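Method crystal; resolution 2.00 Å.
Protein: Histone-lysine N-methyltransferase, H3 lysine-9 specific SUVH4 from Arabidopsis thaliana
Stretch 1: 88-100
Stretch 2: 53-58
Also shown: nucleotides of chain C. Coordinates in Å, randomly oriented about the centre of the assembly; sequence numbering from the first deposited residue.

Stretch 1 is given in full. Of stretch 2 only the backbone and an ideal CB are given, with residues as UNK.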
# COMPACT_ATOMS: atom_id res chain seq x y z
N ILE A 88 -20.18 11.83 9.66
CA ILE A 88 -19.97 13.26 9.47
C ILE A 88 -18.91 13.81 10.42
O ILE A 88 -19.06 13.75 11.64
CB ILE A 88 -21.28 14.06 9.71
CG1 ILE A 88 -22.41 13.53 8.80
CG2 ILE A 88 -21.01 15.55 9.44
CD1 ILE A 88 -23.81 14.10 9.14
N ASP A 89 -17.86 14.36 9.83
CA ASP A 89 -16.81 15.03 10.59
C ASP A 89 -16.96 16.55 10.44
O ASP A 89 -17.11 17.06 9.32
CB ASP A 89 -15.44 14.57 10.06
CG ASP A 89 -14.37 14.65 11.13
OD1 ASP A 89 -14.73 14.56 12.32
OD2 ASP A 89 -13.18 14.80 10.78
N TYR A 90 -16.95 17.26 11.56
CA TYR A 90 -17.17 18.71 11.51
C TYR A 90 -16.36 19.51 12.51
O TYR A 90 -15.89 18.98 13.52
CB TYR A 90 -18.66 19.02 11.68
CG TYR A 90 -19.28 18.61 13.01
CD1 TYR A 90 -19.31 19.50 14.07
CD2 TYR A 90 -19.84 17.35 13.19
CE1 TYR A 90 -19.89 19.16 15.27
CE2 TYR A 90 -20.43 16.99 14.41
CZ TYR A 90 -20.45 17.92 15.44
OH TYR A 90 -21.02 17.62 16.64
N MET A 91 -16.17 20.78 12.20
CA MET A 91 -15.55 21.72 13.12
C MET A 91 -16.59 22.06 14.16
O MET A 91 -17.67 22.54 13.81
CB MET A 91 -15.14 23.01 12.39
CG MET A 91 -13.98 22.84 11.42
SD MET A 91 -13.76 24.40 10.53
CE MET A 91 -12.18 24.04 9.77
N SER A 92 -16.25 21.81 15.42
CA SER A 92 -17.11 22.14 16.55
C SER A 92 -16.98 23.62 16.88
O SER A 92 -16.22 24.34 16.23
CB SER A 92 -16.69 21.32 17.76
OG SER A 92 -15.42 21.78 18.24
N MET A 93 -17.67 24.06 17.93
CA MET A 93 -17.62 25.46 18.36
C MET A 93 -16.22 25.91 18.78
O MET A 93 -15.97 27.10 18.90
CB MET A 93 -18.60 25.75 19.51
CG MET A 93 -20.04 25.34 19.25
SD MET A 93 -20.71 26.06 17.74
CE MET A 93 -20.66 27.82 18.11
N GLU A 94 -15.30 24.98 18.99
CA GLU A 94 -13.93 25.34 19.34
C GLU A 94 -13.26 26.15 18.22
O GLU A 94 -12.33 26.93 18.44
CB GLU A 94 -13.10 24.09 19.64
CG GLU A 94 -11.70 24.37 20.14
CD GLU A 94 -10.67 23.43 19.55
OE1 GLU A 94 -10.73 22.21 19.84
OE2 GLU A 94 -9.82 23.90 18.77
N TYR A 95 -13.78 25.99 17.01
CA TYR A 95 -13.21 26.64 15.83
C TYR A 95 -13.85 27.99 15.57
O TYR A 95 -13.54 28.66 14.58
CB TYR A 95 -13.41 25.74 14.62
CG TYR A 95 -12.48 24.56 14.59
CD1 TYR A 95 -12.78 23.39 15.28
CD2 TYR A 95 -11.30 24.61 13.86
CE1 TYR A 95 -11.91 22.30 15.24
CE2 TYR A 95 -10.45 23.55 13.81
CZ TYR A 95 -10.75 22.39 14.49
OH TYR A 95 -9.87 21.34 14.43
N GLU A 96 -14.74 28.38 16.46
CA GLU A 96 -15.58 29.54 16.24
C GLU A 96 -14.80 30.83 16.01
O GLU A 96 -15.09 31.60 15.09
CB GLU A 96 -16.57 29.66 17.39
CG GLU A 96 -16.75 31.00 18.02
CD GLU A 96 -17.76 30.92 19.15
OE1 GLU A 96 -17.45 30.25 20.16
OE2 GLU A 96 -18.86 31.50 19.01
N LYS A 97 -13.77 31.04 16.83
CA LYS A 97 -12.97 32.25 16.77
C LYS A 97 -12.09 32.28 15.53
O LYS A 97 -11.87 33.33 14.94
CB LYS A 97 -12.10 32.36 18.03
CG LYS A 97 -12.81 33.00 19.22
CD LYS A 97 -13.01 34.49 18.99
CE LYS A 97 -13.24 35.24 20.30
NZ LYS A 97 -13.16 36.72 20.12
N GLU A 98 -11.60 31.11 15.12
CA GLU A 98 -10.80 30.98 13.92
C GLU A 98 -11.57 31.26 12.63
O GLU A 98 -11.01 31.78 11.66
CB GLU A 98 -10.20 29.58 13.83
CG GLU A 98 -8.84 29.45 14.44
CD GLU A 98 -8.44 27.98 14.58
OE1 GLU A 98 -8.97 27.31 15.49
OE2 GLU A 98 -7.61 27.51 13.78
N TYR A 99 -12.85 30.90 12.61
CA TYR A 99 -13.67 31.09 11.42
C TYR A 99 -14.83 32.01 11.77
O TYR A 99 -16.00 31.65 11.62
CB TYR A 99 -14.16 29.73 10.87
CG TYR A 99 -13.01 28.86 10.41
CD1 TYR A 99 -12.66 28.79 9.06
CD2 TYR A 99 -12.23 28.16 11.32
CE1 TYR A 99 -11.58 28.02 8.64
CE2 TYR A 99 -11.15 27.39 10.90
CZ TYR A 99 -10.82 27.32 9.56
OH TYR A 99 -9.75 26.56 9.15
N SER A 100 -14.49 33.21 12.24
CA SER A 100 -15.48 34.12 12.84
C SER A 100 -16.50 34.67 11.84
O SER A 100 -17.54 35.19 12.23
CB SER A 100 -14.80 35.27 13.61
OG SER A 100 -13.84 35.95 12.82
N UNK A 53 -3.65 17.45 12.27
CA UNK A 53 -4.28 17.32 13.59
C UNK A 53 -5.42 18.31 13.83
O UNK A 53 -6.15 18.16 14.82
CB UNK A 53 -3.22 17.50 14.68
N UNK A 54 -5.56 19.30 12.95
CA UNK A 54 -6.68 20.24 13.03
C UNK A 54 -7.54 20.10 11.78
O UNK A 54 -7.06 19.71 10.71
CB UNK A 54 -6.18 21.68 13.19
N UNK A 55 -8.82 20.43 11.91
CA UNK A 55 -9.73 20.31 10.79
C UNK A 55 -9.45 21.31 9.67
O UNK A 55 -8.92 22.40 9.90
CB UNK A 55 -11.17 20.48 11.28
N UNK A 56 -9.75 20.88 8.45
CA UNK A 56 -9.45 21.64 7.25
C UNK A 56 -10.67 21.60 6.33
O UNK A 56 -11.25 20.53 6.09
CB UNK A 56 -8.21 21.09 6.55
N UNK A 57 -11.09 22.77 5.85
CA UNK A 57 -12.11 22.85 4.81
C UNK A 57 -11.46 22.71 3.45
O UNK A 57 -10.49 23.40 3.16
CB UNK A 57 -12.89 24.16 4.90
N UNK A 58 -11.98 21.84 2.60
CA UNK A 58 -11.43 21.71 1.26
C UNK A 58 -10.47 20.54 1.13
O UNK A 58 -10.56 19.57 1.88
CB UNK A 58 -10.72 23.00 0.86
P DA C 11 -15.19 16.84 18.12
OP1 DA C 11 -15.40 15.45 17.83
OP2 DA C 11 -14.44 17.68 17.22
O5' DA C 11 -16.59 17.45 18.52
C5' DA C 11 -17.77 16.66 18.48
C4' DA C 11 -18.79 17.17 19.46
O4' DA C 11 -18.60 16.52 20.73
C3' DA C 11 -18.74 18.67 19.74
O3' DA C 11 -20.07 19.17 19.80
C2' DA C 11 -18.07 18.75 21.10
C1' DA C 11 -18.54 17.47 21.76
N9 DA C 11 -17.66 16.94 22.79
C8 DA C 11 -16.37 17.30 23.08
N7 DA C 11 -15.84 16.63 24.06
C5 DA C 11 -16.86 15.77 24.47
C6 DA C 11 -16.93 14.80 25.48
N6 DA C 11 -15.93 14.52 26.30
N1 DA C 11 -18.09 14.14 25.62
C2 DA C 11 -19.10 14.43 24.80
N3 DA C 11 -19.16 15.32 23.82
C4 DA C 11 -17.99 15.96 23.70
P DC C 12 -20.36 20.68 19.66
OP1 DC C 12 -21.08 20.76 18.44
OP2 DC C 12 -19.26 21.58 19.94
O5' DC C 12 -21.37 20.78 20.86
C5' DC C 12 -22.25 19.69 21.11
C4' DC C 12 -22.45 19.58 22.59
O4' DC C 12 -21.28 18.99 23.20
C3' DC C 12 -22.65 20.93 23.29
O3' DC C 12 -23.81 20.82 24.12
C2' DC C 12 -21.43 21.06 24.17
C1' DC C 12 -21.14 19.61 24.45
N1 DC C 12 -19.82 19.31 24.99
C2 DC C 12 -19.69 18.27 25.91
O2 DC C 12 -20.69 17.60 26.19
N3 DC C 12 -18.49 18.02 26.46
C4 DC C 12 -17.44 18.78 26.14
N4 DC C 12 -16.27 18.49 26.70
C5 DC C 12 -17.54 19.85 25.21
C6 DC C 12 -18.74 20.09 24.68

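Position 53 opens the segment at phi -76°, psi -11°, with its CA-to-CB bond sideways to stretch 1 and nothing of that stretch within 5.5 Å of the ideal CB. Almost any residue would suit, proline included, since phi lies in its range. The deposited residue is Pro53, which adds no contact.

At position 54 the CB also points sideways, 3.9 Å from Tyr95 OH, so a short side chain would gain little. A long one could turn back over the Tyr95 ring toward two carboxylates, Glu94 and Glu98. Lysine could answer the charge; arginine could also lay a flat group on the ring. Arg54 does both. With chi1 to chi3 all m, the chain curls so that its guanidinium stacks on Tyr95, centres 4.0 Å apart and planes at 13°. Stacking occupies a face and leaves the N-H groups at the edge free for acids: NH1 meets Glu94 OE2 at a very short 2.4 Å, and NH2 meets Glu98 OE1 at 2.9 Å, both salt bridges.

Position 55 is pinned through its backbone, whatever its side chain: its N donates to Tyr95 OH at 2.9 Å, almost straight at 176°. Its CB points toward stretch 1, 3.5 Å from Tyr95 OH and 3.7 Å from Met91 CG. Farther along lie the carbonyl of Tyr90, the carboxylate of Asp89 and the phosphate of DA11. An aliphatic stem suits the start and a donor, preferably cationic, the end; lysine or arginine fits that description. Lys55 runs extended through chi3, then turns at chi4 (p). CE passes 3.2 Å from Tyr90 O, and NZ stops 4.0 Å from Asp89 OD1, beyond a salt bridge. Water 2 bridges them, accepting from Lys55 NZ at 2.6 Å and lying 3.0 Å from Asp89 OD1, one of several acceptors that compete for its protons. NZ also lies 3.7 Å from DA11 OP2, bringing positive charge near the DNA backbone.

Position 56 points away, with extended angles of -136° and 131°; many residues would do, beta-branched ones comfortably. It is Ile56, and its side chain makes no close approach to stretch 1.

Position 57 turns toward stretch 1 again, its ideal CB 4.9 Å from Met91 CE, with the Tyr99 ring farther out. Leucine, isoleucine or methionine would suit this apolar setting. Ile57 places CG1 4.0 Å from Met91 CE and CD1 4.1 Å from Tyr99 CE1, while water 3 links its backbone N to Tyr99 OH.

Position 58 has phi 98° and psi -154°, where a CB would jam against the preceding carbonyl O. The backbone alone asks for glycine, and Gly58 is there.

Stretch 2 (53-58) PRKIIG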
# COMPACT_ATOMS: atom_id res chain seq x y z
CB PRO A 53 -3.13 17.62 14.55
CG PRO A 53 -2.28 18.58 13.80
CD PRO A 53 -2.37 18.17 12.35
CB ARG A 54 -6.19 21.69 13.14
CG ARG A 54 -5.34 22.00 14.38
CD ARG A 54 -6.19 22.10 15.65
NE ARG A 54 -7.07 23.27 15.63
CZ ARG A 54 -8.09 23.44 16.45
NH1 ARG A 54 -8.37 22.52 17.36
NH2 ARG A 54 -8.85 24.54 16.37
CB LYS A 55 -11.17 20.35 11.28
CG LYS A 55 -11.45 19.12 12.11
CD LYS A 55 -12.88 18.93 12.39
CE LYS A 55 -13.11 17.52 12.86
NZ LYS A 55 -12.40 17.28 14.12
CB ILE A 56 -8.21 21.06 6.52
CG1 ILE A 56 -6.96 21.19 7.39
CG2 ILE A 56 -8.01 21.73 5.17
CD1 ILE A 56 -5.75 20.42 6.85
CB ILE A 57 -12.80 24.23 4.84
CG1 ILE A 57 -13.68 24.34 6.08
CG2 ILE A 57 -13.62 24.45 3.56
CD1 ILE A 57 -14.11 25.77 6.40
O HOH W 1 -13.99 19.78 15.84
O HOH W 2 -13.61 15.21 15.01
O HOH W 3 -9.57 25.34 6.51
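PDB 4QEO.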